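PDB 1XPP: DNA-directed RNA polymerase subunit L from Thermoplasma acidophilum, which forms part of the archaeal RNA polymerase, which transcribes DNA into RNA, and probably pairs with a partner subunit through its dimerisation domain. Local coordinates for residues D[25-28]-D[34-37]; D[36-41]-D[63-68]; D[16-21]-D[72-77]; D[67-70]-D[76-79]; D[13-16]-D[22-25]. All coordinates share one frame; numbering follows the deposited sequence. Where two conformers were deposited one is given.

Contact 1 (D[25-28]-D[34-37]); sequences VEMI and LLRT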
loop_
_atom_site.group_PDB
_atom_site.type_symbol
_atom_site.label_atom_id
_atom_site.label_comp_id
_atom_site.label_asym_id
_atom_site.label_seq_id
_atom_site.Cartn_x
_atom_site.Cartn_y
_atom_site.Cartn_z
ATOM N N VAL D 25 0.821 -11.518 12.528
ATOM C CA VAL D 25 1.353 -10.456 11.715
ATOM C C VAL D 25 0.265 -9.908 10.808
ATOM O O VAL D 25 -0.446 -10.669 10.140
ATOM C CB VAL D 25 2.554 -10.974 10.853
ATOM C CG1 VAL D 25 3.180 -9.845 10.078
ATOM C CG2 VAL D 25 3.577 -11.642 11.729
ATOM N N GLU D 26 0.122 -8.583 10.804
ATOM C CA GLU D 26 -0.756 -7.899 9.867
ATOM C C GLU D 26 0.015 -7.632 8.577
ATOM O O GLU D 26 1.149 -7.097 8.634
ATOM C CB GLU D 26 -1.261 -6.585 10.478
ATOM C CG GLU D 26 -2.454 -6.007 9.720
ATOM C CD GLU D 26 -3.033 -4.774 10.401
ATOM O OE1 GLU D 26 -2.260 -4.031 11.043
ATOM O OE2 GLU D 26 -4.251 -4.530 10.261
ATOM N N MET D 27 -0.576 -8.020 7.451
ATOM C CA MET D 27 0.028 -7.926 6.117
ATOM C C MET D 27 -0.804 -7.027 5.240
ATOM O O MET D 27 -1.962 -7.348 4.933
ATOM C CB MET D 27 0.097 -9.302 5.457
ATOM C CG MET D 27 0.499 -10.402 6.378
ATOM S SD MET D 27 2.278 -10.415 6.468
ATOM C CE MET D 27 2.843 -10.868 4.802
ATOM N N ILE D 28 -0.223 -5.902 4.829
ATOM C CA ILE D 28 -0.960 -4.860 4.142
ATOM C C ILE D 28 -0.491 -4.729 2.691
ATOM O O ILE D 28 0.711 -4.650 2.424
ATOM C CB ILE D 28 -0.812 -3.494 4.897
ATOM C CG1 ILE D 28 -1.270 -3.663 6.363
ATOM C CG2 ILE D 28 -1.552 -2.411 4.142
ATOM C CD1 ILE D 28 -1.228 -2.427 7.221
ATOM N N LEU D 34 0.331 -14.405 -2.489
ATOM C CA LEU D 34 1.523 -14.425 -1.611
ATOM C C LEU D 34 1.192 -14.944 -0.199
ATOM O O LEU D 34 1.891 -15.798 0.346
ATOM C CB LEU D 34 2.198 -13.033 -1.537
ATOM C CG LEU D 34 3.456 -13.047 -0.629
ATOM C CD1 LEU D 34 4.579 -12.167 -1.156
ATOM C CD2 LEU D 34 3.074 -12.615 0.741
ATOM N N LEU D 35 0.100 -14.461 0.381
ATOM C CA LEU D 35 -0.213 -14.875 1.738
ATOM C C LEU D 35 -0.499 -16.368 1.815
ATOM O O LEU D 35 -0.056 -17.040 2.742
ATOM C CB LEU D 35 -1.385 -14.050 2.307
ATOM C CG LEU D 35 -1.235 -12.506 2.158
ATOM C CD1 LEU D 35 -2.462 -11.783 2.700
ATOM C CD2 LEU D 35 -0.030 -12.007 2.849
ATOM N N ARG D 36 -1.281 -16.876 0.859
ATOM C CA ARG D 36 -1.668 -18.292 0.896
ATOM C C ARG D 36 -0.469 -19.172 0.642
ATOM O O ARG D 36 -0.303 -20.184 1.303
ATOM C CB ARG D 36 -2.774 -18.556 -0.124
ATOM C CG ARG D 36 -3.986 -17.696 0.109
ATOM C CD ARG D 36 -5.174 -18.237 -0.658
ATOM N NE ARG D 36 -6.201 -17.209 -0.815
ATOM C CZ ARG D 36 -6.304 -16.411 -1.879
ATOM N NH1 ARG D 36 -5.448 -16.522 -2.891
ATOM N NH2 ARG D 36 -7.265 -15.500 -1.923
ATOM N N THR D 37 0.398 -18.748 -0.288
ATOM C CA THR D 37 1.629 -19.500 -0.599
ATOM C C THR D 37 2.541 -19.538 0.626
ATOM O O THR D 37 3.102 -20.568 0.976
ATOM C CB THR D 37 2.383 -18.885 -1.800
ATOM O OG1 THR D 37 1.528 -18.921 -2.931
ATOM C CG2 THR D 37 3.666 -19.674 -2.137
#

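Contact 2 (D[36-41]-D[63-68]); sequences RTLVEE and PQIYVR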
loop_
_atom_site.group_PDB
_atom_site.type_symbol
_atom_site.label_atom_id
_atom_site.label_comp_id
_atom_site.label_asym_id
_atom_site.label_seq_id
_atom_site.Cartn_x
_atom_site.Cartn_y
_atom_site.Cartn_z
ATOM N N ARG D 36 -1.281 -16.876 0.859
ATOM C CA ARG D 36 -1.668 -18.292 0.896
ATOM C C ARG D 36 -0.469 -19.172 0.642
ATOM O O ARG D 36 -0.303 -20.184 1.303
ATOM C CB ARG D 36 -2.774 -18.556 -0.124
ATOM C CG ARG D 36 -3.986 -17.696 0.109
ATOM C CD ARG D 36 -5.174 -18.237 -0.658
ATOM N NE ARG D 36 -6.201 -17.209 -0.815
ATOM C CZ ARG D 36 -6.304 -16.411 -1.879
ATOM N NH1 ARG D 36 -5.448 -16.522 -2.891
ATOM N NH2 ARG D 36 -7.265 -15.500 -1.923
ATOM N N THR D 37 0.398 -18.748 -0.288
ATOM C CA THR D 37 1.629 -19.500 -0.599
ATOM C C THR D 37 2.541 -19.538 0.626
ATOM O O THR D 37 3.102 -20.568 0.976
ATOM C CB THR D 37 2.383 -18.885 -1.800
ATOM O OG1 THR D 37 1.528 -18.921 -2.931
ATOM C CG2 THR D 37 3.666 -19.674 -2.137
ATOM N N LEU D 38 2.634 -18.404 1.303
ATOM C CA LEU D 38 3.453 -18.340 2.482
ATOM C C LEU D 38 2.981 -19.320 3.561
ATOM O O LEU D 38 3.773 -20.045 4.163
ATOM C CB LEU D 38 3.485 -16.907 2.999
ATOM C CG LEU D 38 4.280 -16.716 4.283
ATOM C CD1 LEU D 38 5.737 -17.198 4.157
ATOM C CD2 LEU D 38 4.208 -15.264 4.727
ATOM N N VAL D 39 1.667 -19.333 3.794
ATOM C CA VAL D 39 1.074 -20.205 4.788
ATOM C C VAL D 39 1.231 -21.680 4.380
ATOM O O VAL D 39 1.621 -22.508 5.217
ATOM C CB VAL D 39 -0.393 -19.751 5.088
ATOM C CG1 VAL D 39 -1.168 -20.819 5.866
ATOM C CG2 VAL D 39 -0.385 -18.435 5.868
ATOM N N GLU D 40 0.994 -21.986 3.100
ATOM C CA GLU D 40 1.213 -23.351 2.570
ATOM C C GLU D 40 2.650 -23.805 2.862
ATOM O O GLU D 40 2.899 -24.923 3.340
ATOM C CB GLU D 40 0.923 -23.408 1.076
ATOM C CG GLU D 40 0.964 -24.816 0.479
ATOM C CD GLU D 40 0.979 -24.830 -1.051
ATOM O OE1 GLU D 40 1.317 -25.876 -1.656
ATOM O OE2 GLU D 40 0.668 -23.801 -1.666
ATOM N N GLU D 41 3.592 -22.901 2.646
ATOM C CA GLU D 41 4.975 -23.227 2.942
ATOM C C GLU D 41 5.247 -23.438 4.438
ATOM O O GLU D 41 5.935 -24.403 4.830
ATOM C CB GLU D 41 5.911 -22.174 2.331
ATOM C CG GLU D 41 7.394 -22.582 2.381
ATOM C CD GLU D 41 7.750 -23.705 1.409
ATOM O OE1 GLU D 41 6.898 -24.149 0.624
ATOM O OE2 GLU D 41 8.913 -24.158 1.445
ATOM N N PRO D 63 -5.453 -8.247 5.927
ATOM C CA PRO D 63 -5.098 -9.641 6.210
ATOM C C PRO D 63 -4.116 -9.789 7.390
ATOM O O PRO D 63 -3.315 -8.878 7.721
ATOM C CB PRO D 63 -4.502 -10.125 4.886
ATOM C CG PRO D 63 -5.210 -9.287 3.848
ATOM C CD PRO D 63 -5.290 -7.922 4.495
ATOM N N GLN D 64 -4.257 -10.920 8.041
ATOM C CA GLN D 64 -3.361 -11.309 9.103
ATOM C C GLN D 64 -2.930 -12.752 8.874
ATOM O O GLN D 64 -3.627 -13.549 8.215
ATOM C CB GLN D 64 -4.067 -11.237 10.441
ATOM C CG GLN D 64 -4.281 -9.813 10.981
ATOM C CD GLN D 64 -5.096 -9.777 12.252
ATOM O OE1 GLN D 64 -4.891 -10.589 13.148
ATOM N NE2 GLN D 64 -5.989 -8.784 12.358
ATOM N N ILE D 65 -1.728 -13.066 9.356
ATOM C CA ILE D 65 -1.311 -14.454 9.464
ATOM C C ILE D 65 -0.963 -14.768 10.912
ATOM O O ILE D 65 -0.490 -13.905 11.647
ATOM C CB ILE D 65 -0.125 -14.813 8.498
ATOM C CG1 ILE D 65 1.143 -14.037 8.839
ATOM C CG2 ILE D 65 -0.512 -14.597 7.058
ATOM C CD1 ILE D 65 2.405 -14.634 8.208
ATOM N N TYR D 66 -1.264 -16.011 11.317
ATOM C CA TYR D 66 -1.052 -16.498 12.664
ATOM C C TYR D 66 -0.247 -17.805 12.574
ATOM O O TYR D 66 -0.577 -18.695 11.783
ATOM C CB TYR D 66 -2.406 -16.839 13.289
ATOM C CG TYR D 66 -2.318 -17.640 14.565
ATOM C CD1 TYR D 66 -1.697 -17.111 15.706
ATOM C CD2 TYR D 66 -2.808 -18.922 14.616
ATOM C CE1 TYR D 66 -1.630 -17.864 16.883
ATOM C CE2 TYR D 66 -2.743 -19.672 15.782
ATOM C CZ TYR D 66 -2.162 -19.131 16.891
ATOM O OH TYR D 66 -2.087 -19.898 18.033
ATOM N N VAL D 67 0.795 -17.897 13.387
ATOM C CA VAL D 67 1.643 -19.086 13.385
ATOM C C VAL D 67 1.876 -19.493 14.829
ATOM O O VAL D 67 2.253 -18.659 15.651
ATOM C CB VAL D 67 3.030 -18.793 12.708
ATOM C CG1 VAL D 67 3.907 -20.031 12.706
ATOM C CG2 VAL D 67 2.848 -18.283 11.264
ATOM N N ARG D 68 1.640 -20.763 15.112
ATOM C CA ARG D 68 2.031 -21.353 16.398
ATOM C C ARG D 68 2.966 -22.538 16.158
ATOM O O ARG D 68 2.703 -23.377 15.325
ATOM C CB ARG D 68 0.816 -21.806 17.197
ATOM C CG ARG D 68 1.169 -22.423 18.575
ATOM C CD ARG D 68 -0.091 -22.719 19.404
ATOM N NE ARG D 68 -1.177 -23.257 18.592
ATOM C CZ ARG D 68 -1.510 -24.542 18.522
ATOM N NH1 ARG D 68 -0.852 -25.450 19.230
ATOM N NH2 ARG D 68 -2.517 -24.924 17.744
#

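Contact 3 (D[16-21]-D[72-77]); sequences ISKEKN and GKPQSA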
loop_
_atom_site.group_PDB
_atom_site.type_symbol
_atom_site.label_atom_id
_atom_site.label_comp_id
_atom_site.label_asym_id
_atom_site.label_seq_id
_atom_site.Cartn_x
_atom_site.Cartn_y
_atom_site.Cartn_z
ATOM N N ILE D 16 1.543 -7.942 15.378
ATOM C CA ILE D 16 0.476 -7.335 16.182
ATOM C C ILE D 16 0.076 -8.127 17.419
ATOM O O ILE D 16 -0.740 -7.637 18.235
ATOM C CB ILE D 16 -0.739 -6.996 15.344
ATOM C CG1 ILE D 16 -1.339 -8.277 14.755
ATOM C CG2 ILE D 16 -0.376 -5.905 14.296
ATOM C CD1 ILE D 16 -2.635 -8.039 14.085
ATOM N N SER D 17 0.643 -9.318 17.573
ATOM C CA SER D 17 0.458 -10.123 18.759
ATOM C C SER D 17 1.588 -11.119 18.804
ATOM O O SER D 17 2.044 -11.596 17.770
ATOM C CB SER D 17 -0.896 -10.852 18.729
ATOM O OG SER D 17 -1.199 -11.350 20.014
ATOM N N LYS D 18 2.026 -11.404 20.018
ATOM C CA LYS D 18 3.113 -12.302 20.279
ATOM C C LYS D 18 2.752 -12.961 21.605
ATOM O O LYS D 18 2.415 -12.276 22.577
ATOM C CB LYS D 18 4.410 -11.494 20.374
ATOM C CG LYS D 18 5.692 -12.295 20.548
ATOM C CD LYS D 18 6.187 -12.902 19.238
ATOM C CE LYS D 18 7.627 -13.390 19.357
ATOM N NZ LYS D 18 7.878 -14.204 20.572
ATOM N N GLU D 19 2.747 -14.290 21.610
ATOM C CA GLU D 19 2.529 -15.063 22.846
ATOM C C GLU D 19 3.591 -16.141 22.866
ATOM O O GLU D 19 4.446 -16.150 21.981
ATOM C CB GLU D 19 1.102 -15.636 22.933
ATOM C CG GLU D 19 -0.033 -14.599 22.889
ATOM C CD GLU D 19 -0.234 -13.824 24.196
ATOM O OE1 GLU D 19 -0.342 -14.467 25.271
ATOM O OE2 GLU D 19 -0.305 -12.567 24.148
ATOM N N LYS D 20 3.533 -17.030 23.859
ATOM C CA LYS D 20 4.552 -18.059 24.096
ATOM C C LYS D 20 5.225 -18.590 22.829
ATOM O O LYS D 20 6.395 -18.293 22.561
ATOM C CB LYS D 20 3.961 -19.220 24.911
ATOM C CG LYS D 20 3.670 -18.880 26.372
ATOM C CD LYS D 20 3.895 -20.086 27.267
ATOM C CE LYS D 20 3.346 -19.867 28.667
ATOM N NZ LYS D 20 3.321 -21.157 29.428
ATOM N N ASN D 21 4.474 -19.365 22.060
ATOM C CA ASN D 21 4.974 -20.016 20.878
ATOM C C ASN D 21 4.178 -19.586 19.682
ATOM O O ASN D 21 3.977 -20.373 18.765
ATOM C CB ASN D 21 4.820 -21.522 21.029
ATOM C CG ASN D 21 5.472 -22.046 22.292
ATOM O OD1 ASN D 21 6.568 -21.613 22.669
ATOM N ND2 ASN D 21 4.782 -22.955 22.977
ATOM N N GLY D 72 11.032 -24.122 18.954
ATOM C CA GLY D 72 11.663 -22.908 18.464
ATOM C C GLY D 72 10.762 -21.698 18.587
ATOM O O GLY D 72 9.815 -21.697 19.383
ATOM N N LYS D 73 11.052 -20.680 17.787
ATOM C CA LYS D 73 10.353 -19.405 17.839
ATOM C C LYS D 73 9.419 -19.311 16.644
ATOM O O LYS D 73 9.729 -19.830 15.590
ATOM C CB LYS D 73 11.352 -18.262 17.834
ATOM C CG LYS D 73 12.177 -18.143 19.141
ATOM C CD LYS D 73 13.268 -17.099 19.049
ATOM C CE LYS D 73 13.765 -16.663 20.441
ATOM N NZ LYS D 73 13.833 -17.762 21.468
ATOM N N PRO D 74 8.239 -18.683 16.821
ATOM C CA PRO D 74 7.332 -18.572 15.676
ATOM C C PRO D 74 7.889 -17.666 14.562
ATOM O O PRO D 74 7.662 -17.951 13.399
ATOM C CB PRO D 74 6.067 -17.971 16.292
ATOM C CG PRO D 74 6.555 -17.211 17.470
ATOM C CD PRO D 74 7.662 -18.083 18.041
ATOM N N GLN D 75 8.592 -16.590 14.920
ATOM C CA GLN D 75 9.216 -15.722 13.922
ATOM C C GLN D 75 10.235 -16.510 13.101
ATOM O O GLN D 75 10.396 -16.239 11.915
ATOM C CB GLN D 75 9.869 -14.482 14.534
ATOM C CG GLN D 75 10.953 -14.791 15.533
ATOM C CD GLN D 75 10.428 -14.931 16.963
ATOM O OE1 GLN D 75 9.272 -15.281 17.176
ATOM N NE2 GLN D 75 11.293 -14.670 17.948
ATOM N N SER D 76 10.880 -17.511 13.708
ATOM C CA SER D 76 11.792 -18.388 12.945
ATOM C C SER D 76 11.100 -19.255 11.893
ATOM O O SER D 76 11.658 -19.486 10.799
ATOM C CB SER D 76 12.610 -19.280 13.890
ATOM O OG SER D 76 13.372 -18.409 14.708
ATOM N N ALA D 77 9.905 -19.759 12.202
ATOM C CA ALA D 77 9.162 -20.574 11.265
ATOM C C ALA D 77 8.803 -19.706 10.061
ATOM O O ALA D 77 8.913 -20.146 8.922
ATOM C CB ALA D 77 7.892 -21.206 11.912
#

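Contact 4 (D[67-70]-D[76-79]); sequences VRVK and SAIK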
loop_
_atom_site.group_PDB
_atom_site.type_symbol
_atom_site.label_atom_id
_atom_site.label_comp_id
_atom_site.label_asym_id
_atom_site.label_seq_id
_atom_site.Cartn_x
_atom_site.Cartn_y
_atom_site.Cartn_z
ATOM N N VAL D 67 0.795 -17.897 13.387
ATOM C CA VAL D 67 1.643 -19.086 13.385
ATOM C C VAL D 67 1.876 -19.493 14.829
ATOM O O VAL D 67 2.253 -18.659 15.651
ATOM C CB VAL D 67 3.030 -18.793 12.708
ATOM C CG1 VAL D 67 3.907 -20.031 12.706
ATOM C CG2 VAL D 67 2.848 -18.283 11.264
ATOM N N ARG D 68 1.640 -20.763 15.112
ATOM C CA ARG D 68 2.031 -21.353 16.398
ATOM C C ARG D 68 2.966 -22.538 16.158
ATOM O O ARG D 68 2.703 -23.377 15.325
ATOM C CB ARG D 68 0.816 -21.806 17.197
ATOM C CG ARG D 68 1.169 -22.423 18.575
ATOM C CD ARG D 68 -0.091 -22.719 19.404
ATOM N NE ARG D 68 -1.177 -23.257 18.592
ATOM C CZ ARG D 68 -1.510 -24.542 18.522
ATOM N NH1 ARG D 68 -0.852 -25.450 19.230
ATOM N NH2 ARG D 68 -2.517 -24.924 17.744
ATOM N N VAL D 69 4.040 -22.590 16.943
ATOM C CA VAL D 69 5.066 -23.632 16.799
ATOM C C VAL D 69 5.030 -24.658 17.958
ATOM O O VAL D 69 4.640 -24.305 19.087
ATOM C CB VAL D 69 6.480 -22.978 16.662
ATOM C CG1 VAL D 69 6.562 -22.135 15.347
ATOM C CG2 VAL D 69 6.839 -22.118 17.842
ATOM N N LYS D 70 5.398 -25.905 17.652
ATOM C CA LYS D 70 5.704 -26.915 18.708
ATOM C C LYS D 70 7.056 -26.637 19.369
ATOM O O LYS D 70 7.254 -26.946 20.553
ATOM C CB LYS D 70 5.795 -28.339 18.156
ATOM C CG LYS D 70 4.754 -28.791 17.166
ATOM C CD LYS D 70 5.250 -30.034 16.419
ATOM C CE LYS D 70 4.225 -30.531 15.437
ATOM N NZ LYS D 70 4.869 -31.268 14.301
ATOM N N SER D 76 10.880 -17.511 13.708
ATOM C CA SER D 76 11.792 -18.388 12.945
ATOM C C SER D 76 11.100 -19.255 11.893
ATOM O O SER D 76 11.658 -19.486 10.799
ATOM C CB SER D 76 12.610 -19.280 13.890
ATOM O OG SER D 76 13.372 -18.409 14.708
ATOM N N ALA D 77 9.905 -19.759 12.202
ATOM C CA ALA D 77 9.162 -20.574 11.265
ATOM C C ALA D 77 8.803 -19.706 10.061
ATOM O O ALA D 77 8.913 -20.146 8.922
ATOM C CB ALA D 77 7.892 -21.206 11.912
ATOM N N ILE D 78 8.381 -18.468 10.301
ATOM C CA ILE D 78 8.101 -17.559 9.188
ATOM C C ILE D 78 9.376 -17.329 8.343
ATOM O O ILE D 78 9.337 -17.469 7.109
ATOM C CB ILE D 78 7.508 -16.237 9.651
ATOM C CG1 ILE D 78 6.150 -16.519 10.315
ATOM C CG2 ILE D 78 7.458 -15.244 8.451
ATOM C CD1 ILE D 78 5.498 -15.313 10.983
ATOM N N LYS D 79 10.489 -17.038 9.007
ATOM C CA LYS D 79 11.747 -16.816 8.277
ATOM C C LYS D 79 12.122 -18.036 7.427
ATOM O O LYS D 79 12.483 -17.872 6.248
ATOM C CB LYS D 79 12.906 -16.467 9.218
ATOM C CG LYS D 79 14.204 -16.142 8.439
ATOM C CD LYS D 79 15.347 -15.706 9.338
ATOM C CE LYS D 79 16.595 -15.445 8.476
ATOM N NZ LYS D 79 17.752 -15.187 9.395
#

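Contact 5 (D[13-16]-D[22-25]); sequences LRVI and SITV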
loop_
_atom_site.group_PDB
_atom_site.type_symbol
_atom_site.label_atom_id
_atom_site.label_comp_id
_atom_site.label_asym_id
_atom_site.label_seq_id
_atom_site.Cartn_x
_atom_site.Cartn_y
_atom_site.Cartn_z
ATOM N N LEU D 13 4.237 -4.829 6.626
ATOM C CA LEU D 13 3.753 -5.756 7.655
ATOM C C LEU D 13 4.133 -5.298 9.040
ATOM O O LEU D 13 5.039 -4.454 9.187
ATOM C CB LEU D 13 4.262 -7.173 7.388
ATOM C CG LEU D 13 5.757 -7.346 7.102
ATOM C CD1 LEU D 13 6.570 -7.344 8.410
ATOM C CD2 LEU D 13 6.055 -8.615 6.278
ATOM N N ARG D 14 3.471 -5.883 10.041
ATOM C CA ARG D 14 3.610 -5.426 11.432
ATOM C C ARG D 14 3.254 -6.594 12.304
ATOM O O ARG D 14 2.203 -7.210 12.104
ATOM C CB ARG D 14 2.615 -4.290 11.701
ATOM C CG ARG D 14 2.643 -3.690 13.122
ATOM C CD ARG D 14 3.795 -2.733 13.261
ATOM N NE ARG D 14 3.857 -2.023 14.540
ATOM C CZ ARG D 14 4.247 -2.569 15.692
ATOM N NH1 ARG D 14 4.569 -3.856 15.749
ATOM N NH2 ARG D 14 4.318 -1.813 16.793
ATOM N N VAL D 15 4.095 -6.895 13.278
ATOM C CA VAL D 15 3.744 -7.880 14.299
ATOM C C VAL D 15 2.673 -7.261 15.194
ATOM O O VAL D 15 2.863 -6.167 15.714
ATOM C CB VAL D 15 4.965 -8.301 15.156
ATOM C CG1 VAL D 15 4.530 -9.158 16.338
ATOM C CG2 VAL D 15 5.980 -9.089 14.273
ATOM N N ILE D 16 1.543 -7.942 15.378
ATOM C CA ILE D 16 0.476 -7.335 16.182
ATOM C C ILE D 16 0.076 -8.127 17.419
ATOM O O ILE D 16 -0.740 -7.637 18.235
ATOM C CB ILE D 16 -0.739 -6.996 15.344
ATOM C CG1 ILE D 16 -1.339 -8.277 14.755
ATOM C CG2 ILE D 16 -0.376 -5.905 14.296
ATOM C CD1 ILE D 16 -2.635 -8.039 14.085
ATOM N N SER D 22 3.728 -18.343 19.684
ATOM C CA SER D 22 2.905 -17.883 18.563
ATOM C C SER D 22 3.114 -16.423 18.209
ATOM O O SER D 22 3.623 -15.609 19.003
ATOM C CB SER D 22 1.428 -18.186 18.805
ATOM O OG SER D 22 0.924 -17.287 19.756
ATOM N N ILE D 23 2.702 -16.075 16.991
ATOM C CA ILE D 23 2.841 -14.713 16.541
ATOM C C ILE D 23 1.743 -14.457 15.532
ATOM O O ILE D 23 1.298 -15.385 14.818
ATOM C CB ILE D 23 4.262 -14.472 15.927
ATOM C CG1 ILE D 23 4.572 -12.990 15.835
ATOM C CG2 ILE D 23 4.415 -15.206 14.571
ATOM C CD1 ILE D 23 6.072 -12.677 15.509
ATOM N N THR D 24 1.278 -13.212 15.520
ATOM C CA THR D 24 0.324 -12.747 14.526
ATOM C C THR D 24 0.880 -11.512 13.857
ATOM O O THR D 24 1.374 -10.603 14.530
ATOM C CB THR D 24 -1.012 -12.369 15.197
ATOM O OG1 THR D 24 -1.444 -13.493 15.956
ATOM C CG2 THR D 24 -2.065 -11.969 14.148
ATOM N N VAL D 25 0.821 -11.518 12.528
ATOM C CA VAL D 25 1.353 -10.456 11.715
ATOM C C VAL D 25 0.265 -9.908 10.808
ATOM O O VAL D 25 -0.446 -10.669 10.140
ATOM C CB VAL D 25 2.554 -10.974 10.853
ATOM C CG1 VAL D 25 3.180 -9.845 10.078
ATOM C CG2 VAL D 25 3.577 -11.642 11.729
#

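Contact 1 (D[25-28]-D[34-37])
Met27 near the end of strand 22-28 and Leu35 in helix 32-42 face each other with their CA atoms 8.2 Å apart, and no hydrogen bond passes between the two backbones. The gap is filled by side chains alone. Met27 runs from the strand toward the helix, with CG anti to the carbonyl carbon and beside the backbone N (chi1 -41°). The chain then bends twice, at chi2 and chi3, and this folds the thioether back on itself. As a result CB, CG and CE all end up near a single methyl, CD2 of Leu35. CE comes to 3.7 Å from Leu35 CD2, and Met27 CB lies 3.8 Å from the same carbon. The two side chains slide past one another in opposite directions. Leu34 touches more lightly: its CD2 is 4.4 Å from Met27 CE. All three residues are buried, and only apolar side-chain groups meet. Around them, Leu13 of strand 12-19 lies against Met27, while Tyr30 and Pro63 pack on Leu35. Phe96 of a second subunit packs on Met27 and Leu88 of that subunit on Leu34, so strand 22-28 and helix 32-42 meet under a long helix of the neighbouring copy.

Contact 2 (D[36-41]-D[63-68])
Ile65 of strand 64-69 points at helix 32-42 and is met there by two residues in succession, Leu38 and Val39. Its CG1 takes the crowded position between backbone N and carbonyl carbon (chi1 64°), with CG2 anti to the carbonyl carbon; this torsion turns the CG1-CD1 arm to Leu38 and CG2 to Val39. The longer arm ends at CD1, 4.0 Å from CD2 of Leu38, and these two side chains cross at about a right angle. The shorter arm, CG2, lies 4.0 Å from CG2 of Val39, where the side chains instead run past each other in opposite senses. This small apolar patch is the close-packed part of the contact, and all three residues in it are buried. By contrast, Arg36 and Glu40 of the helix and Tyr66 and Arg68 of the strand are partly exposed. Glu40 bonds to Thr33 of a second subunit. Tyr66 points away from the helix, its OH in the plane of the Arg68 guanidinium, at the edge, and Arg68 is salt-bridged to Asp49 and Glu50 on strand 48-54. The Ile65 side of strand 64-69 is apolar and covered by helix, while its Tyr66 and Arg68 side is polar and partly exposed, consistent with the alpha/beta layered fold of Rpb3/Rpb11-type dimerisation domains.

Contact 3 (D[16-21]-D[72-77])
Beside Pro74, whose ring packs on Asn21, the carbonyl O of Lys73 takes two weak hydrogen bonds, from Ser76 N at 3.2 Å and Ala77 N at 3.4 Å. Lys73 holds the N-cap position, and these bonds start helix 74-105. Pro74, the next residue, turns its ring toward the hairpin turn, with CG 4.0 Å from the backbone C of Asn21. The same hairpin has a classic beta bulge further back, where Ile16 and Ser17 both face Thr24. From this strand Lys18 reaches across to Gln75, and the two side chains cross at about a right angle. Gln75 OE1 lies 3.3 Å from Lys18 CE, a touch against the methylene and no hydrogen bond; since Lys18 has a second conformer, it is a tentative one. No partner for OE1 is found in the model, although it is buried by the contact. Replacing Gln75 with the short side chain of an alanine is likely to leave a gap beside Lys18 CE and cost Phe100 of a second subunit part of its packing. Tyr103 of that subunit packs on Lys18.

Contact 4 (D[67-70]-D[76-79])
Val67 sets CG1 opposite its backbone N (chi1 -180°), which leaves CG2 on the N side, facing Ile78 of helix 74-105. Val69, two residues on, is rotated differently: its CG1 stands opposite the carbonyl carbon (chi1 -64°) and reaches Ala77. Both valines point toward the helix, Arg68 between them away. Val67 CG2 comes to 3.9 Å from Ile78 CG1, and the end of that isoleucine, CD1, is 4.0 Å from the same methyl. Ile78 does not aim straight at the strand; its side chain leaves along the helix flank and its outer atoms, CG1 and CD1, both draw near, crossing Val67 obliquely. Ala77 has just one methyl to offer, and both valines use it. Its CB is 3.8 Å from Val69 CG1 and 4.2 Å from Val67 CG1. The CA atoms of Val69 and Ala77 are 7.5 Å apart, a close approach consistent with the small side chain. No hydrogen bond crosses, and all four residues are buried. Val48 of strand 48-54 also touches Ala77, Ile23 packs on Ile78, and Phe96 of a second subunit lies on Ile78 as well. The first turn or so of the long helix is thus seated on the strand that leads into it, a helix-on-antiparallel-sheet layer consistent with the RBP11-like dimerisation fold.

Contact 5 (D[13-16]-D[22-25])
Val25 lies against strand 12-19 along its whole side chain. Its CB is 4.0 Å from the carbonyl O of Arg14. CG1, opposite the backbone N (chi1 -176°), lies 3.5 Å from that Arg14 O and also meets CB of Leu13. CG2 reaches CG2 of Val15 more loosely, at 4.3 Å. Val25 CA also makes a CA-H...O contact with the Arg14 O, 3.4 Å away. Val15 and Val25 form a non-hydrogen-bonded antiparallel pair. The backbone bond comes one residue on, where Ile16 N donates to Thr24 O over 2.8 Å, nearly straight at 169°. Beside that bond Ile16 CG1 rests 3.8 Å from Thr24 CG2. The side chains of Ile23 and Val15 cross at about a right angle, with Ile23 CD1 3.8 Å from Val15 CG2. Arg14 is salt-bridged to Glu99 of the fourth subunit through NE and to Glu99 of the second through NH1. Within the sheet strand 22-28 runs between strands 12-19 and 64-69, with Ile23 packed on helix 74-105 and Val25 on Phe96 of the second subunit.

How the contacts relate
The five contacts share one sheet. Contacts 1 and 2, centres 6 Å apart, set helix 32-42 on neighbouring strands, which are joined by probable hydrogen bonds such as Val25 O to Ile65 N at 2.8 Å. Contacts 3 and 4, also 6 Å apart, seat the start of helix 74-105 against the hairpin turn and strand 64-69. Ile78 CD1 lies 4.2 Å from Ile65 CD1 and 3.7 Å from Ile23 CG2, so contact 4 meets contacts 2 and 5 in one core. Contact 5 pairs strand 12-19, outermost within this chain, with strand 22-28 and shares Val25 with contact 1. All five touch the second subunit. A thiocyanate, probably from the crystallisation liquor, lies about 4 Å from the Leu34 side chain.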